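PDB 6CTH: concanavalin A-like lectin protein kinase family protein from Theobroma cacao, which is probably a serine/threonine protein kinase that transfers the gamma-phosphate of ATP to proteins in plant signalling, caught here with an inhibitor and magnesium in its kinase domain. Local coordinates for residues N8-A11 and K12-S15; L276-I280 and R281-Q285. One frame throughout, in Å; residues are numbered along the deposited sequence. Where two conformers were deposited one is given.

Contact 1: N8-A11 and K12-S15; sequences NELA and KVTS
Leu-10 and Thr-14, one helical turn apart, show how a hydroxyl side chain can double a backbone hydrogen bond near the end of a helix. Leu-10 O accepts twice: from Thr-14 N at 3.1 Å, the ordinary helical bond, and from Thr-14 OG1 at 2.8 Å. The two donors reach it from opposite faces of its carbonyl plane. The side chain can do this because chi1 of Thr-14, 63°, sets OG1 between the backbone N and the carbonyl carbon and so turns it back over the preceding turn, while CG2 stands beside the backbone N. OG1 is itself bound by Phe-17 N just beyond the helix, so one buried hydroxyl serves as both donor and acceptor.

Two regular backbone bonds precede this one, Lys-12 N to Asn-8 O at 2.9 Å and Val-13 N to Glu-9 O at 3.0 Å.

Apolar contact is lighter: the CG2 methyl of Val-13 meets the CD2 methyl of Leu-10 at 4.4 Å. Separately, CG1 and CG2 of Val-13 each pack 3.4 Å from Glu-9 O, the acceptor of the Val-13 N bond. Leu-10 itself is buried against Val-45, Met-88 and Val-90 of the N-lobe sheet, and Val-13 touches Leu-36, the last residue of strand 29-36.

Charge plays its part outside this turn: the Glu-9 carboxylate forms a salt bridge with Arg-3, near the start of the chain.

Ser-15 is the first residue to leave helical angles, with a positive phi of 57°; its N makes a weak bond to Lys-12 O, and the turn forms a Schellman motif. The whole is a short amphipathic helix, 7-14, laid on the beta-sheet of the kinase N-lobe and ended by that motif.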
# COMPACT_ATOMS: atom_id res chain seq x y z
N ASN A 8 15.63 17.97 -19.85
CA ASN A 8 16.30 19.18 -19.36
C ASN A 8 15.59 19.86 -18.20
O ASN A 8 16.24 20.32 -17.27
CB ASN A 8 16.45 20.23 -20.47
CG ASN A 8 17.45 19.83 -21.51
OD1 ASN A 8 17.86 18.67 -21.59
ND2 ASN A 8 17.85 20.79 -22.33
N GLU A 9 14.25 19.97 -18.26
CA GLU A 9 13.59 20.69 -17.17
C GLU A 9 13.58 19.88 -15.88
O GLU A 9 13.61 20.48 -14.80
CB GLU A 9 12.19 21.15 -17.53
CG GLU A 9 11.13 20.09 -17.65
CD GLU A 9 9.91 20.66 -18.35
OE1 GLU A 9 8.91 20.91 -17.69
OE2 GLU A 9 10.06 20.98 -19.56
N LEU A 10 13.49 18.55 -16.02
CA LEU A 10 13.54 17.63 -14.87
C LEU A 10 14.92 17.62 -14.23
O LEU A 10 15.03 17.68 -13.00
CB LEU A 10 13.11 16.19 -15.24
CG LEU A 10 11.60 16.08 -15.56
CD1 LEU A 10 11.13 14.64 -15.83
CD2 LEU A 10 10.80 16.68 -14.41
N ALA A 11 15.96 17.57 -15.07
CA ALA A 11 17.37 17.83 -14.62
C ALA A 11 17.48 19.15 -13.86
O ALA A 11 18.02 19.21 -12.77
CB ALA A 11 18.31 17.84 -15.80
N LYS A 12 16.93 20.23 -14.42
CA LYS A 12 17.03 21.52 -13.78
C LYS A 12 16.36 21.56 -12.42
O LYS A 12 16.93 22.01 -11.43
CB LYS A 12 16.45 22.61 -14.69
CG LYS A 12 17.24 23.90 -14.76
CD LYS A 12 16.47 24.92 -15.62
CE LYS A 12 17.33 25.97 -16.28
NZ LYS A 12 18.52 25.41 -17.00
N VAL A 13 15.13 21.07 -12.33
CA VAL A 13 14.41 21.22 -11.07
C VAL A 13 14.88 20.28 -9.99
O VAL A 13 14.70 20.60 -8.82
CB VAL A 13 12.88 21.13 -11.23
CG1 VAL A 13 12.42 22.25 -12.14
CG2 VAL A 13 12.47 19.74 -11.69
N THR A 14 15.51 19.16 -10.36
CA THR A 14 16.14 18.24 -9.38
C THR A 14 17.66 18.44 -9.11
O THR A 14 18.27 17.67 -8.36
CB THR A 14 15.98 16.78 -9.82
OG1 THR A 14 16.66 16.55 -11.06
CG2 THR A 14 14.51 16.43 -9.92
N SER A 15 18.24 19.47 -9.74
CA SER A 15 19.68 19.71 -9.67
C SER A 15 20.47 18.50 -10.15
O SER A 15 21.37 18.03 -9.45
CB SER A 15 20.13 20.10 -8.26
OG SER A 15 19.64 21.38 -7.92

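Contact 2: L276-I280 and R281-Q285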
# COMPACT_ATOMS: atom_id res chain seq x y z
N LEU A 276 -12.33 -18.03 0.93
CA LEU A 276 -12.95 -17.57 2.16
C LEU A 276 -12.72 -16.11 2.43
O LEU A 276 -13.18 -15.60 3.47
CB LEU A 276 -12.40 -18.40 3.33
CG LEU A 276 -12.58 -19.93 3.26
CD1 LEU A 276 -12.16 -20.59 4.59
CD2 LEU A 276 -14.03 -20.30 2.97
N ARG A 277 -11.98 -15.41 1.55
CA ARG A 277 -11.75 -14.00 1.75
C ARG A 277 -12.95 -13.20 1.26
O ARG A 277 -13.63 -13.61 0.31
CB ARG A 277 -10.50 -13.54 0.98
CG ARG A 277 -9.21 -14.22 1.47
CD ARG A 277 -7.98 -13.83 0.68
NE ARG A 277 -6.94 -14.83 0.85
CZ ARG A 277 -6.16 -15.28 -0.11
NH1 ARG A 277 -6.15 -14.73 -1.31
NH2 ARG A 277 -5.36 -16.28 0.15
N PRO A 278 -13.22 -12.06 1.92
CA PRO A 278 -14.31 -11.19 1.52
C PRO A 278 -14.01 -10.40 0.27
O PRO A 278 -12.85 -10.26 -0.10
CB PRO A 278 -14.41 -10.22 2.69
CG PRO A 278 -12.99 -10.10 3.19
CD PRO A 278 -12.45 -11.48 3.03
N SER A 279 -15.06 -9.83 -0.33
CA SER A 279 -14.89 -8.75 -1.26
C SER A 279 -14.55 -7.48 -0.50
O SER A 279 -14.88 -7.31 0.68
CB SER A 279 -16.15 -8.50 -2.08
OG SER A 279 -17.21 -8.01 -1.28
N ILE A 280 -13.93 -6.52 -1.19
CA ILE A 280 -13.58 -5.29 -0.50
C ILE A 280 -14.87 -4.52 -0.09
O ILE A 280 -14.87 -3.82 0.91
CB ILE A 280 -12.58 -4.42 -1.30
CG1 ILE A 280 -11.99 -3.32 -0.42
CG2 ILE A 280 -13.21 -3.88 -2.56
CD1 ILE A 280 -11.07 -3.82 0.65
N ARG A 281 -15.93 -4.63 -0.86
CA ARG A 281 -17.19 -4.00 -0.45
C ARG A 281 -17.71 -4.57 0.89
O ARG A 281 -18.16 -3.81 1.75
CB ARG A 281 -18.24 -4.09 -1.56
CG ARG A 281 -19.47 -3.28 -1.25
CD ARG A 281 -20.48 -3.30 -2.40
NE ARG A 281 -19.98 -2.94 -3.73
CZ ARG A 281 -19.91 -1.72 -4.20
NH1 ARG A 281 -20.19 -0.71 -3.43
NH2 ARG A 281 -19.47 -1.54 -5.41
N GLN A 282 -17.58 -5.88 1.09
CA GLN A 282 -17.98 -6.50 2.36
C GLN A 282 -17.13 -6.03 3.50
O GLN A 282 -17.62 -5.84 4.61
CB GLN A 282 -17.94 -8.02 2.27
CG GLN A 282 -18.98 -8.65 1.36
CD GLN A 282 -18.76 -10.13 1.13
OE1 GLN A 282 -17.64 -10.62 0.93
NE2 GLN A 282 -19.85 -10.89 1.20
N VAL A 283 -15.81 -5.88 3.24
CA VAL A 283 -14.90 -5.34 4.22
C VAL A 283 -15.32 -3.96 4.67
O VAL A 283 -15.35 -3.69 5.87
CB VAL A 283 -13.44 -5.26 3.62
CG1 VAL A 283 -12.52 -4.38 4.45
CG2 VAL A 283 -12.88 -6.67 3.47
N ILE A 284 -15.67 -3.08 3.73
CA ILE A 284 -16.04 -1.73 4.08
C ILE A 284 -17.32 -1.71 4.95
O ILE A 284 -17.37 -0.94 5.93
CB ILE A 284 -16.22 -0.82 2.84
CG1 ILE A 284 -14.88 -0.62 2.15
CG2 ILE A 284 -16.86 0.53 3.19
CD1 ILE A 284 -14.96 -0.16 0.72
N GLN A 285 -18.28 -2.57 4.61
CA GLN A 285 -19.52 -2.69 5.39
C GLN A 285 -19.18 -3.08 6.86
O GLN A 285 -19.72 -2.50 7.81
CB GLN A 285 -20.46 -3.77 4.79
CG GLN A 285 -21.02 -3.54 3.39
CD GLN A 285 -21.57 -4.87 2.73
OE1 GLN A 285 -21.59 -5.02 1.50
NE2 GLN A 285 -22.02 -5.82 3.58
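With chi1 at 68°, Ser-279 sets OG between its backbone N and carbonyl carbon, facing Gln-282; with chi1 at -69°, Gln-282 holds CG beside its own backbone N and stretches onward from there, carrying its amide oxygen back to the start of the helix. The two side chains thereby exchange bonds. Gln-282 N donates to Ser-279 OG at 3.2 Å, and Ser-279 N donates to Gln-282 OE1 at 3.0 Å, the donor lying 21° from the plane of the amide. This reciprocal pair is a capping box, with Ser-279 as the N-cap residue. OE1 also rests 3.4 Å from Pro-278 CA.

Behind the box the helix begins its regular bonding, Val-283 N to Ser-279 O at 3.1 Å and Ile-284 N to Ile-280 O at 3.0 Å.

Apolar groups line the inner side. The ring of Pro-278 is pressed against Val-283, CG to CG2 at a tight 3.4 Å, and both residues lean on helix 256-269. Ile-280 crosses Val-283 at a slant, its CD1 methyl 4.1 Å from Val-283 CB, and extends to Leu-126 and Leu-127 of helix 112-132.

Next to the cap, the Arg-277 guanidinium forms a salt bridge with Glu-187, the pairing of the kinase APE-motif glutamate with an arginine of the C-lobe.

Since the acceptor on Gln-282 is an amide oxygen rather than a carboxylate, the box caps the helix through neutral groups: each side chain satisfies a backbone N-H of the other residue, and the two capping groups themselves carry no formal charge.

In the fold
Contact 1 lies at the C-terminal end of helix 7-14, contact 2 at the N-terminal end of helix 280-287, in different lobes of the kinase. Their centres are 44 Å apart and their nearest atoms about 33 Å, on opposite sides of the centre of the chain, and they do not touch. Contact 1 is at the N-lobe sheet, and the side chain of Thr-14 is about 12 Å from the bound inhibitor. Contact 2 belongs to the helical C-lobe. Between the lobes lie the inhibitor pocket and the magnesium site of Asp-141 and Asp-159; neither contact supplies a residue to the pocket or a ligand to the magnesium.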